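Local coordinates for D-alanyl-D-alanine carboxypeptidase (Penicillin binding protein) family protein (Francisella tularensis subsp. tularensis, PDB 6OSU) that probably removes the terminal D-alanine from peptidoglycan precursor peptides, as a penicillin-binding serine carboxypeptidase of the S11 family, at residues Ala388-Lys391 with Thr392-Val396; Gln141-Thr144 with Asp145-Gln149; Val212-Ala215 with Asp216-Cys220; Glu316-Lys319 with Leu320-Ala324; Ala176-Met179 with Ala180-Ala183. All coordinates share one frame; numbering follows the deposited sequence.

Contact 1: residues Ala388-Lys391 with Thr392-Val396; sequences APIK and TGQTV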
loop_
_atom_site.group_PDB
_atom_site.type_symbol
_atom_site.label_atom_id
_atom_site.label_comp_id
_atom_site.label_asym_id
_atom_site.label_seq_id
_atom_site.Cartn_x
_atom_site.Cartn_y
_atom_site.Cartn_z
ATOM N N ALA A 388 -40.010 16.890 19.880
ATOM C CA ALA A 388 -40.124 16.090 21.085
ATOM C C ALA A 388 -41.391 15.238 21.030
ATOM O O ALA A 388 -42.403 15.652 20.457
ATOM C CB ALA A 388 -40.148 16.989 22.317
ATOM N N PRO A 389 -41.372 14.040 21.638
ATOM C CA PRO A 389 -40.299 13.454 22.454
ATOM C C PRO A 389 -39.172 12.781 21.667
ATOM O O PRO A 389 -39.373 12.336 20.537
ATOM C CB PRO A 389 -41.046 12.414 23.291
ATOM C CG PRO A 389 -42.141 11.959 22.391
ATOM C CD PRO A 389 -42.566 13.175 21.607
ATOM N N ILE A 390 -37.992 12.718 22.283
ATOM C CA ILE A 390 -36.834 12.006 21.756
ATOM C C ILE A 390 -36.269 11.152 22.881
ATOM O O ILE A 390 -36.137 11.627 24.015
ATOM C CB ILE A 390 -35.756 12.968 21.220
ATOM C CG1 ILE A 390 -36.346 13.925 20.181
ATOM C CG2 ILE A 390 -34.581 12.192 20.645
ATOM C CD1 ILE A 390 -35.528 15.178 19.980
ATOM N N LYS A 391 -35.932 9.903 22.574
ATOM C CA LYS A 391 -35.416 8.986 23.578
ATOM C C LYS A 391 -33.900 8.861 23.470
ATOM O O LYS A 391 -33.313 9.091 22.411
ATOM C CB LYS A 391 -36.058 7.602 23.453
ATOM C CG LYS A 391 -35.852 6.722 24.688
ATOM C CD LYS A 391 -35.907 5.244 24.348
ATOM C CE LYS A 391 -37.335 4.746 24.254
ATOM N NZ LYS A 391 -37.382 3.347 23.751
ATOM N N THR A 392 -33.274 8.498 24.590
ATOM C CA THR A 392 -31.849 8.193 24.599
ATOM C C THR A 392 -31.547 7.061 23.625
ATOM O O THR A 392 -32.193 6.010 23.655
ATOM C CB THR A 392 -31.401 7.808 26.011
ATOM O OG1 THR A 392 -31.422 8.964 26.858
ATOM C CG2 THR A 392 -29.998 7.218 25.993
ATOM N N GLY A 393 -30.563 7.276 22.759
ATOM C CA GLY A 393 -30.232 6.305 21.741
ATOM C C GLY A 393 -30.983 6.468 20.441
ATOM O O GLY A 393 -30.846 5.616 19.554
ATOM N N GLN A 394 -31.769 7.530 20.296
ATOM C CA GLN A 394 -32.448 7.826 19.044
ATOM C C GLN A 394 -31.555 8.686 18.157
ATOM O O GLN A 394 -30.875 9.600 18.634
ATOM C CB GLN A 394 -33.774 8.536 19.320
ATOM C CG GLN A 394 -34.533 8.997 18.087
ATOM C CD GLN A 394 -35.831 9.700 18.447
ATOM O OE1 GLN A 394 -36.423 9.434 19.493
ATOM N NE2 GLN A 394 -36.276 10.609 17.585
ATOM N N THR A 395 -31.548 8.379 16.863
ATOM C CA THR A 395 -30.739 9.126 15.906
ATOM C C THR A 395 -31.426 10.449 15.586
ATOM O O THR A 395 -32.558 10.463 15.091
ATOM C CB THR A 395 -30.523 8.306 14.637
ATOM O OG1 THR A 395 -29.966 7.030 14.979
ATOM C CG2 THR A 395 -29.579 9.033 13.690
ATOM N N VAL A 396 -30.742 11.559 15.861
ATOM C CA VAL A 396 -31.326 12.888 15.700
ATOM C C VAL A 396 -30.696 13.686 14.573
ATOM O O VAL A 396 -31.214 14.764 14.239
ATOM C CB VAL A 396 -31.254 13.699 17.010
ATOM C CG1 VAL A 396 -32.173 13.093 18.058
ATOM C CG2 VAL A 396 -29.824 13.761 17.513
#
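Gln394 reaches back across a tight turn and lays its carboxamide against CG2 of Ile390, the two side chains crossing at about a right angle. Its chain is fully extended, with CG anti to the backbone N (chi1 175°), which carries OE1 to within 3.2 Å of Lys391 N. That hydrogen bond is straight at the hydrogen (165°), although the donor sits above the plane of the amide rather than on a lone pair. OE1 also lies 3.5 Å from Ile390 CA, and CD of Gln394 is 3.6 Å from Ile390 CG2. The backbone closes the same turn: Gln394 N donates to Lys391 O at 3.0 Å, completing a type II beta turn from Lys391 to Gln394 with Gly393 at its third position, where positive phi suits glycine. Gln394 thus grips Lys391 twice, by backbone and by side chain. Ile390 CG2 also meets Val396 CG1 at 3.6 Å, both residues being buried. The turn leads from the loop after strand 376-382 into strand 395-403 of the C-terminal domain; Ile390 and Val396 also pack on strand 409-417, through Ala417 and Val415, while Gly393 and Gln394 make backbone hydrogen bonds to Ala417.

Contact 2: residues Gln141-Thr144 with Asp145-Gln149; sequences QAFT and DLMNQ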
loop_
_atom_site.group_PDB
_atom_site.type_symbol
_atom_site.label_atom_id
_atom_site.label_comp_id
_atom_site.label_asym_id
_atom_site.label_seq_id
_atom_site.Cartn_x
_atom_site.Cartn_y
_atom_site.Cartn_z
ATOM N N GLN A 141 -3.389 -24.380 -10.513
ATOM C CA GLN A 141 -4.807 -24.073 -10.689
ATOM C C GLN A 141 -5.510 -23.942 -9.344
ATOM O O GLN A 141 -6.262 -22.985 -9.114
ATOM C CB GLN A 141 -5.486 -25.148 -11.538
ATOM C CG GLN A 141 -5.101 -25.139 -13.010
ATOM C CD GLN A 141 -3.864 -25.970 -13.298
ATOM O OE1 GLN A 141 -3.179 -26.427 -12.380
ATOM N NE2 GLN A 141 -3.576 -26.177 -14.580
ATOM N N ALA A 142 -5.282 -24.901 -8.442
ATOM C CA ALA A 142 -5.872 -24.817 -7.110
ATOM C C ALA A 142 -5.411 -23.562 -6.379
ATOM O O ALA A 142 -6.196 -22.919 -5.674
ATOM C CB ALA A 142 -5.529 -26.067 -6.304
ATOM N N PHE A 143 -4.139 -23.190 -6.545
ATOM C CA PHE A 143 -3.644 -21.982 -5.895
ATOM C C PHE A 143 -4.318 -20.741 -6.464
ATOM O O PHE A 143 -4.615 -19.795 -5.724
ATOM C CB PHE A 143 -2.126 -21.884 -6.039
ATOM C CG PHE A 143 -1.518 -20.770 -5.238
ATOM C CD1 PHE A 143 -1.155 -20.970 -3.915
ATOM C CD2 PHE A 143 -1.321 -19.519 -5.803
ATOM C CE1 PHE A 143 -0.599 -19.942 -3.169
ATOM C CE2 PHE A 143 -0.767 -18.487 -5.065
ATOM C CZ PHE A 143 -0.403 -18.698 -3.744
ATOM N N THR A 144 -4.565 -20.727 -7.776
ATOM C CA THR A 144 -5.269 -19.600 -8.378
ATOM C C THR A 144 -6.670 -19.459 -7.797
ATOM O O THR A 144 -7.133 -18.341 -7.538
ATOM C CB THR A 144 -5.328 -19.767 -9.895
ATOM O OG1 THR A 144 -3.999 -19.917 -10.408
ATOM C CG2 THR A 144 -5.975 -18.550 -10.543
ATOM N N ASP A 145 -7.355 -20.588 -7.574
ATOM C CA ASP A 145 -8.660 -20.553 -6.917
ATOM C C ASP A 145 -8.556 -19.945 -5.527
ATOM O O ASP A 145 -9.420 -19.160 -5.116
ATOM C CB ASP A 145 -9.249 -21.962 -6.835
ATOM C CG ASP A 145 -9.760 -22.458 -8.169
ATOM O OD1 ASP A 145 -10.378 -21.655 -8.903
ATOM O OD2 ASP A 145 -9.545 -23.649 -8.484
ATOM N N LEU A 146 -7.503 -20.296 -4.788
ATOM C CA LEU A 146 -7.288 -19.686 -3.483
ATOM C C LEU A 146 -7.044 -18.185 -3.609
ATOM O O LEU A 146 -7.526 -17.398 -2.784
ATOM C CB LEU A 146 -6.116 -20.366 -2.782
ATOM C CG LEU A 146 -5.759 -19.808 -1.409
ATOM C CD1 LEU A 146 -6.844 -20.136 -0.396
ATOM C CD2 LEU A 146 -4.415 -20.351 -0.981
ATOM N N MET A 147 -6.297 -17.771 -4.638
ATOM C CA MET A 147 -6.080 -16.346 -4.872
ATOM C C MET A 147 -7.396 -15.617 -5.104
ATOM O O MET A 147 -7.601 -14.513 -4.587
ATOM C CB MET A 147 -5.155 -16.137 -6.070
ATOM C CG MET A 147 -3.777 -16.740 -5.927
ATOM S SD MET A 147 -2.852 -16.578 -7.464
ATOM C CE MET A 147 -2.696 -14.797 -7.569
ATOM N N ASN A 148 -8.299 -16.217 -5.882
ATOM C CA ASN A 148 -9.562 -15.552 -6.188
ATOM C C ASN A 148 -10.500 -15.530 -4.984
ATOM O O ASN A 148 -11.260 -14.569 -4.815
ATOM C CB ASN A 148 -10.223 -16.225 -7.392
ATOM C CG ASN A 148 -9.473 -15.957 -8.689
ATOM O OD1 ASN A 148 -8.970 -14.855 -8.909
ATOM N ND2 ASN A 148 -9.381 -16.967 -9.543
ATOM N N GLN A 149 -10.460 -16.563 -4.139
ATOM C CA GLN A 149 -11.225 -16.531 -2.895
ATOM C C GLN A 149 -10.692 -15.459 -1.957
ATOM O O GLN A 149 -11.464 -14.703 -1.356
ATOM C CB GLN A 149 -11.181 -17.892 -2.205
ATOM C CG GLN A 149 -11.881 -19.005 -2.945
ATOM C CD GLN A 149 -11.589 -20.357 -2.331
ATOM O OE1 GLN A 149 -11.481 -21.361 -3.035
ATOM N NE2 GLN A 149 -11.447 -20.390 -1.009
#
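A Met-aromatic contact between residues one helical turn apart distinguishes this stretch: Met147 SD lies 4.7 Å from the centroid of the Phe143 ring, approaching obliquely at 69° from the ring normal. The ring and the thioether chain slant across one another, and the closest approach between the two side chains is made by the methylene, with Met147 CG 3.6 Å from Phe143 CE2. Phe143 swings its ring toward the following turn because CG is anti to the backbone N (chi1 -172°), and Met147, with CG beside its backbone N (chi1 -61°) and SD extended beyond it, lays the sulfur 3.7 Å from Phe143 CE2 and CD2. Leu146 CD2 makes a looser apolar contact with Phe143 CE1 at 4.4 Å. On another side of the helix, Thr144 and Asn148 run side by side in the same direction, Thr144 CG2 lying 3.9 Å from Asn148 ND2. Their polar ends have other partners: Thr144 OG1 bonds to Thr140 O, and Asn148 OD1 accepts from Phe161 N. Regular i to i+4 backbone bonds underlie all of this, for example Met147 N to Phe143 O at 2.8 Å. Phe143 and Met147 both touch Thr70, and the pair thus packs against helix 66-79, which follows the predicted nucleophile Ser64 in what is probably an SxxK motif of the beta-lactamase/penicillin-binding protein fold.

Contact 3: residues Val212-Ala215 with Asp216-Cys220; sequences VSIA and DRKQC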
loop_
_atom_site.group_PDB
_atom_site.type_symbol
_atom_site.label_atom_id
_atom_site.label_comp_id
_atom_site.label_asym_id
_atom_site.label_seq_id
_atom_site.Cartn_x
_atom_site.Cartn_y
_atom_site.Cartn_z
ATOM N N VAL A 212 23.114 -14.377 -0.686
ATOM C CA VAL A 212 24.100 -13.737 0.174
ATOM C C VAL A 212 23.640 -12.313 0.439
ATOM O O VAL A 212 23.179 -11.623 -0.476
ATOM C CB VAL A 212 25.514 -13.743 -0.449
ATOM C CG1 VAL A 212 26.506 -13.034 0.467
ATOM C CG2 VAL A 212 25.972 -15.161 -0.726
ATOM N N SER A 213 23.744 -11.885 1.696
ATOM C CA SER A 213 23.407 -10.517 2.064
ATOM C C SER A 213 24.157 -9.522 1.189
ATOM O O SER A 213 25.346 -9.694 0.904
ATOM C CB SER A 213 23.744 -10.278 3.539
ATOM O OG SER A 213 24.182 -8.947 3.758
ATOM N N ILE A 214 23.445 -8.483 0.749
ATOM C CA ILE A 214 24.085 -7.421 -0.024
ATOM C C ILE A 214 25.168 -6.744 0.806
ATOM O O ILE A 214 26.217 -6.345 0.284
ATOM C CB ILE A 214 23.029 -6.418 -0.526
ATOM C CG1 ILE A 214 22.186 -7.047 -1.638
ATOM C CG2 ILE A 214 23.679 -5.131 -1.011
ATOM C CD1 ILE A 214 21.233 -6.080 -2.305
ATOM N N ALA A 215 24.939 -6.621 2.116
ATOM C CA ALA A 215 25.961 -6.071 2.998
ATOM C C ALA A 215 27.201 -6.955 3.021
ATOM O O ALA A 215 28.330 -6.452 3.063
ATOM C CB ALA A 215 25.401 -5.893 4.409
ATOM N N ASP A 216 27.014 -8.279 2.991
ATOM C CA ASP A 216 28.163 -9.178 2.918
ATOM C C ASP A 216 28.910 -9.026 1.601
ATOM O O ASP A 216 30.123 -9.257 1.551
ATOM C CB ASP A 216 27.733 -10.633 3.105
ATOM C CG ASP A 216 27.527 -10.999 4.562
ATOM O OD1 ASP A 216 26.455 -11.550 4.893
ATOM O OD2 ASP A 216 28.433 -10.725 5.378
ATOM N N ARG A 217 28.212 -8.642 0.530
ATOM C CA ARG A 217 28.895 -8.426 -0.741
ATOM C C ARG A 217 29.745 -7.164 -0.700
ATOM O O ARG A 217 30.883 -7.161 -1.179
ATOM C CB ARG A 217 27.888 -8.345 -1.886
ATOM C CG ARG A 217 28.549 -8.329 -3.251
ATOM C CD ARG A 217 27.710 -7.617 -4.295
ATOM N NE ARG A 217 28.383 -7.607 -5.592
ATOM C CZ ARG A 217 27.916 -6.996 -6.676
ATOM N NH1 ARG A 217 28.601 -7.044 -7.811
ATOM N NH2 ARG A 217 26.768 -6.335 -6.626
ATOM N N LYS A 218 29.210 -6.081 -0.132
ATOM C CA LYS A 218 29.959 -4.832 -0.063
ATOM C C LYS A 218 31.166 -4.928 0.863
ATOM O O LYS A 218 32.101 -4.134 0.718
ATOM C CB LYS A 218 29.041 -3.691 0.380
ATOM C CG LYS A 218 27.977 -3.317 -0.650
ATOM C CD LYS A 218 26.965 -2.336 -0.072
ATOM C CE LYS A 218 25.769 -2.129 -1.001
ATOM N NZ LYS A 218 26.009 -1.086 -2.038
ATOM N N GLN A 219 31.168 -5.874 1.805
ATOM C CA GLN A 219 32.355 -6.099 2.626
ATOM C C GLN A 219 33.467 -6.750 1.813
ATOM O O GLN A 219 34.622 -6.310 1.855
ATOM C CB GLN A 219 32.013 -6.974 3.831
ATOM C CG GLN A 219 31.051 -6.359 4.822
ATOM C CD GLN A 219 30.807 -7.268 6.010
ATOM O OE1 GLN A 219 31.638 -8.113 6.337
ATOM N NE2 GLN A 219 29.659 -7.106 6.657
ATOM N N CYS A 220 33.137 -7.811 1.074
ATOM C CA CYS A 220 34.153 -8.544 0.329
ATOM C C CYS A 220 34.399 -7.930 -1.042
ATOM O O CYS A 220 35.545 -7.888 -1.507
ATOM C CB CYS A 220 33.736 -10.007 0.178
ATOM S SG CYS A 220 33.401 -10.850 1.737
#
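Ser213 and Asp216 face each other at the start of helix 214-220, the serine hydroxyl turned inward to the helix end and the carboxylate folded back over the serine. Ser213 is the N-cap: its OG accepts from Asp216 N at 3.0 Å with an N-H...O angle of 157°. Asp216 has CG beside its own backbone N (chi1 -80°), which brings OD1 to 3.3 Å from Ser213 CB. Val212 comes across this aspartate at about a right angle, its CG1 resting 3.8 Å from Asp216 CB. On a different side of the helix, Ile214 and Lys218 lie side by side and point the same way; the lysine chain runs extended as far as CE, which packs 3.7 Å from Ile214 CG2, and only then bends, at NZ. Gln219 lays its CG against Ala215 O, 3.2 Å away, while its OE1 is bonded to Lys247. The helix closes with Cys220, joined by a disulfide to Cys248. The serine cap thus supplies an acceptor to a first-turn amide, as N-caps do, and the negative charge of Asp216 beside this end would probably interact favourably with the helix dipole, with a long, weak ion pair to Lys247 adding to its electrostatic setting.

Contact 4: residues Glu316-Lys319 with Leu320-Ala324; sequences ESAK and LLRYA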
loop_
_atom_site.group_PDB
_atom_site.type_symbol
_atom_site.label_atom_id
_atom_site.label_comp_id
_atom_site.label_asym_id
_atom_site.label_seq_id
_atom_site.Cartn_x
_atom_site.Cartn_y
_atom_site.Cartn_z
ATOM N N GLU A 316 5.285 9.246 -12.968
ATOM C CA GLU A 316 3.918 9.569 -12.580
ATOM C C GLU A 316 3.585 9.055 -11.184
ATOM O O GLU A 316 2.792 9.680 -10.468
ATOM C CB GLU A 316 2.944 9.017 -13.619
ATOM C CG GLU A 316 3.137 9.637 -14.999
ATOM C CD GLU A 316 2.266 9.000 -16.062
ATOM O OE1 GLU A 316 1.109 8.652 -15.756
ATOM O OE2 GLU A 316 2.747 8.838 -17.204
ATOM N N SER A 317 4.181 7.932 -10.771
ATOM C CA SER A 317 3.978 7.462 -9.404
ATOM C C SER A 317 4.610 8.413 -8.397
ATOM O O SER A 317 4.014 8.705 -7.353
ATOM C CB SER A 317 4.543 6.054 -9.232
ATOM O OG SER A 317 3.791 5.109 -9.970
ATOM N N ALA A 318 5.820 8.900 -8.685
ATOM C CA ALA A 318 6.472 9.827 -7.767
ATOM C C ALA A 318 5.676 11.119 -7.640
ATOM O O ALA A 318 5.594 11.702 -6.552
ATOM C CB ALA A 318 7.897 10.120 -8.232
ATOM N N LYS A 319 5.076 11.578 -8.741
ATOM C CA LYS A 319 4.243 12.774 -8.685
ATOM C C LYS A 319 3.062 12.580 -7.741
ATOM O O LYS A 319 2.733 13.477 -6.956
ATOM C CB LYS A 319 3.759 13.143 -10.089
ATOM C CG LYS A 319 2.648 14.180 -10.102
ATOM C CD LYS A 319 3.060 15.448 -10.832
ATOM C CE LYS A 319 2.624 15.419 -12.288
ATOM N NZ LYS A 319 3.125 16.602 -13.038
ATOM N N LEU A 320 2.417 11.412 -7.795
ATOM C CA LEU A 320 1.278 11.151 -6.919
ATOM C C LEU A 320 1.705 11.079 -5.458
ATOM O O LEU A 320 1.071 11.684 -4.585
ATOM C CB LEU A 320 0.579 9.856 -7.332
ATOM C CG LEU A 320 -0.110 9.828 -8.694
ATOM C CD1 LEU A 320 -0.651 8.437 -8.970
ATOM C CD2 LEU A 320 -1.227 10.858 -8.759
ATOM N N LEU A 321 2.775 10.332 -5.167
ATOM C CA LEU A 321 3.226 10.196 -3.786
ATOM C C LEU A 321 3.682 11.534 -3.215
ATOM O O LEU A 321 3.382 11.858 -2.060
ATOM C CB LEU A 321 4.353 9.168 -3.696
ATOM C CG LEU A 321 3.956 7.720 -3.985
ATOM C CD1 LEU A 321 5.186 6.834 -4.025
ATOM C CD2 LEU A 321 2.961 7.217 -2.944
ATOM N N ARG A 322 4.411 12.322 -4.008
ATOM C CA ARG A 322 4.853 13.636 -3.548
ATOM C C ARG A 322 3.667 14.568 -3.323
ATOM O O ARG A 322 3.645 15.341 -2.358
ATOM C CB ARG A 322 5.824 14.235 -4.561
ATOM C CG ARG A 322 6.419 15.569 -4.159
ATOM C CD ARG A 322 7.186 16.195 -5.317
ATOM N NE ARG A 322 7.667 15.196 -6.271
ATOM C CZ ARG A 322 7.267 15.112 -7.539
ATOM N NH1 ARG A 322 6.381 15.976 -8.020
ATOM N NH2 ARG A 322 7.759 14.167 -8.331
ATOM N N TYR A 323 2.672 14.503 -4.210
ATOM C CA TYR A 323 1.484 15.340 -4.075
ATOM C C TYR A 323 0.717 15.013 -2.798
ATOM O O TYR A 323 0.297 15.920 -2.068
ATOM C CB TYR A 323 0.608 15.165 -5.317
ATOM C CG TYR A 323 -0.805 15.685 -5.214
ATOM C CD1 TYR A 323 -1.091 17.029 -5.419
ATOM C CD2 TYR A 323 -1.863 14.821 -4.950
ATOM C CE1 TYR A 323 -2.389 17.504 -5.340
ATOM C CE2 TYR A 323 -3.163 15.284 -4.870
ATOM C CZ TYR A 323 -3.420 16.626 -5.066
ATOM O OH TYR A 323 -4.715 17.084 -4.988
ATOM N N ALA A 324 0.544 13.723 -2.498
ATOM C CA ALA A 324 -0.195 13.336 -1.299
ATOM C C ALA A 324 0.585 13.657 -0.030
ATOM O O ALA A 324 0.015 14.163 0.944
ATOM C CB ALA A 324 -0.540 11.849 -1.349
#
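Arg322 N donates to Ala318 O at 2.9 Å, and Tyr323 N to Lys319 O at the same distance; with Leu321 N to Ser317 O, the straightest of the set at 171°, and the longer Leu320 N to Glu316 O, they form the backbone ladder of helix 310-327. The Arg322 side chain turns back over this ladder. From a CG anti to the backbone N, the chain bends sharply at its third torsion (chi3 -25°), returning the guanidinium toward the preceding turn. One face of the group then covers Ala318 O, which stands 3.6 Å from its plane and is offset toward the rim. The same face also lies over Lys319 CA, 3.9 Å from Arg322 NH1; Arg322 NH2 is 4.1 Å from Ala318 CB. Two leucines carry the buried side: Leu320 CG sits 3.4 Å from Glu316 O, and Leu321 CG 3.5 Å from Ser317 O. Leu320 packs on Trp40 and Thr42 of strand 39-44 and on strand 298-307, while Leu321 reaches Ser291 and Ala293 of strand 288-295; the helix thereby covers a face of the five-stranded antiparallel sheet. Ser317, facing the same sheet, has its hydroxyl bonded to Arg313 O. The chemistry is accordingly divided, with mainly aliphatic groups, together with Ser317, against the sheet, and Lys319 and Arg322 away from it. There, Lys319 NZ and Arg322 NH1 are 6.0 Å apart and not in contact, and the carbonyl beneath the guanidinium should offer its positive charge some compensation.

Contact 5: residues Ala176-Met179 with Ala180-Ala183; sequences AHDM and ALLA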
loop_
_atom_site.group_PDB
_atom_site.type_symbol
_atom_site.label_atom_id
_atom_site.label_comp_id
_atom_site.label_asym_id
_atom_site.label_seq_id
_atom_site.Cartn_x
_atom_site.Cartn_y
_atom_site.Cartn_z
ATOM N N ALA A 176 -7.086 -0.434 -10.138
ATOM C CA ALA A 176 -6.183 0.318 -9.274
ATOM C C ALA A 176 -6.719 0.380 -7.851
ATOM O O ALA A 176 -5.951 0.294 -6.887
ATOM C CB ALA A 176 -5.964 1.725 -9.836
ATOM N N HIS A 177 -8.038 0.510 -7.701
ATOM C CA HIS A 177 -8.639 0.515 -6.371
ATOM C C HIS A 177 -8.461 -0.836 -5.688
ATOM O O HIS A 177 -8.096 -0.906 -4.508
ATOM C CB HIS A 177 -10.121 0.880 -6.471
ATOM C CG HIS A 177 -10.799 1.045 -5.147
ATOM N ND1 HIS A 177 -12.170 1.109 -5.019
ATOM C CD2 HIS A 177 -10.299 1.167 -3.894
ATOM C CE1 HIS A 177 -12.485 1.257 -3.745
ATOM N NE2 HIS A 177 -11.368 1.295 -3.041
ATOM N N ASP A 178 -8.711 -1.926 -6.419
ATOM C CA ASP A 178 -8.562 -3.254 -5.833
ATOM C C ASP A 178 -7.121 -3.519 -5.421
ATOM O O ASP A 178 -6.869 -4.139 -4.380
ATOM C CB ASP A 178 -9.038 -4.321 -6.817
ATOM C CG ASP A 178 -10.534 -4.565 -6.738
ATOM O OD1 ASP A 178 -11.244 -3.759 -6.094
ATOM O OD2 ASP A 178 -10.998 -5.575 -7.311
ATOM N N MET A 179 -6.157 -3.055 -6.222
ATOM C CA MET A 179 -4.756 -3.280 -5.888
ATOM C C MET A 179 -4.321 -2.442 -4.692
ATOM O O MET A 179 -3.464 -2.876 -3.914
ATOM C CB MET A 179 -3.875 -2.996 -7.102
ATOM C CG MET A 179 -3.777 -4.176 -8.055
ATOM S SD MET A 179 -2.879 -5.543 -7.295
ATOM C CE MET A 179 -3.449 -6.929 -8.283
ATOM N N ALA A 180 -4.902 -1.252 -4.520
ATOM C CA ALA A 180 -4.616 -0.463 -3.327
ATOM C C ALA A 180 -5.205 -1.118 -2.085
ATOM O O ALA A 180 -4.597 -1.086 -1.008
ATOM C CB ALA A 180 -5.150 0.960 -3.496
ATOM N N LEU A 181 -6.390 -1.717 -2.213
ATOM C CA LEU A 181 -6.966 -2.449 -1.089
ATOM C C LEU A 181 -6.071 -3.613 -0.686
ATOM O O LEU A 181 -5.817 -3.830 0.505
ATOM C CB LEU A 181 -8.369 -2.938 -1.449
ATOM C CG LEU A 181 -9.458 -1.862 -1.552
ATOM C CD1 LEU A 181 -10.713 -2.414 -2.206
ATOM C CD2 LEU A 181 -9.785 -1.297 -0.175
ATOM N N LEU A 182 -5.567 -4.362 -1.670
ATOM C CA LEU A 182 -4.667 -5.471 -1.378
ATOM C C LEU A 182 -3.408 -4.982 -0.672
ATOM O O LEU A 182 -2.989 -5.551 0.344
ATOM C CB LEU A 182 -4.312 -6.208 -2.670
ATOM C CG LEU A 182 -3.266 -7.318 -2.545
ATOM C CD1 LEU A 182 -3.727 -8.356 -1.543
ATOM C CD2 LEU A 182 -3.004 -7.955 -3.905
ATOM N N ALA A 183 -2.797 -3.914 -1.193
ATOM C CA ALA A 183 -1.568 -3.400 -0.595
ATOM C C ALA A 183 -1.799 -2.962 0.846
ATOM O O ALA A 183 -1.013 -3.297 1.738
ATOM C CB ALA A 183 -1.020 -2.244 -1.429
#
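Leu181 covers one face of the His177 imidazole in a CH-pi contact: CD1 lies 4.2 Å from the ring centroid, 25° off the normal, and is displaced toward the rim above NE2, 3.9 Å away. Leu181 CG is likewise 3.9 Å from His177 CD2, so the branch point as well as a methyl leans on the imidazole. His177 holds its CG anti to the backbone N (chi1 -174°), which sends the ring along the helix toward the next turn. A looser approach brings Leu181 CD1 to 4.1 Å from Asp178 OD1. Round the helix, Met179 and Leu182 run side by side, and Met179 SD meets Leu182 CD2 at 4.2 Å. This is the opening of helix 176-189, whose first turns are largely buried in the beta-lactamase/penicillin-binding protein-type fold, between the sheet that holds strands 39-44 and 298-307 and helix 66-79. Backbone bonds of the i to i+4 type, such as Leu181 N to His177 O at 3.0 Å, set the spacing of these pairs. Further out, His177 ND1 has a weak hydrogen bond to Asp57, and Asp178 OD2 is gripped by Asn158 N and Thr159 OG1, which fixes the carboxylate. Ala176 and Ala180 lie on Val41, Leu182 packs on Ile68, Met69 and Tyr72, and the Met179 side chain stands about 8 Å from that of Lys278, a predicted substrate-binding residue.

Overall arrangement
Contact 5 is the most buried, its centre about 7 Å from that of the chain, whereas contact 3 is a surface contact and contacts 1, 2 and 4 are partly buried. Contacts 4 and 5, with centres about 17 Å apart, lie on helices that both pack against the same five-stranded sheet; contacts 2 and 5 both adjoin helix 66-79. Contact 1 stands apart in the C-terminal domain, about 68 Å between centres from contact 3. Sulfur, aromatic and aliphatic packing dominates in contacts 2 and 5, while contact 4 adds a cationic outer side. Capping chemistry marks contact 3, and a side-chain amide bracing a turn marks contact 1.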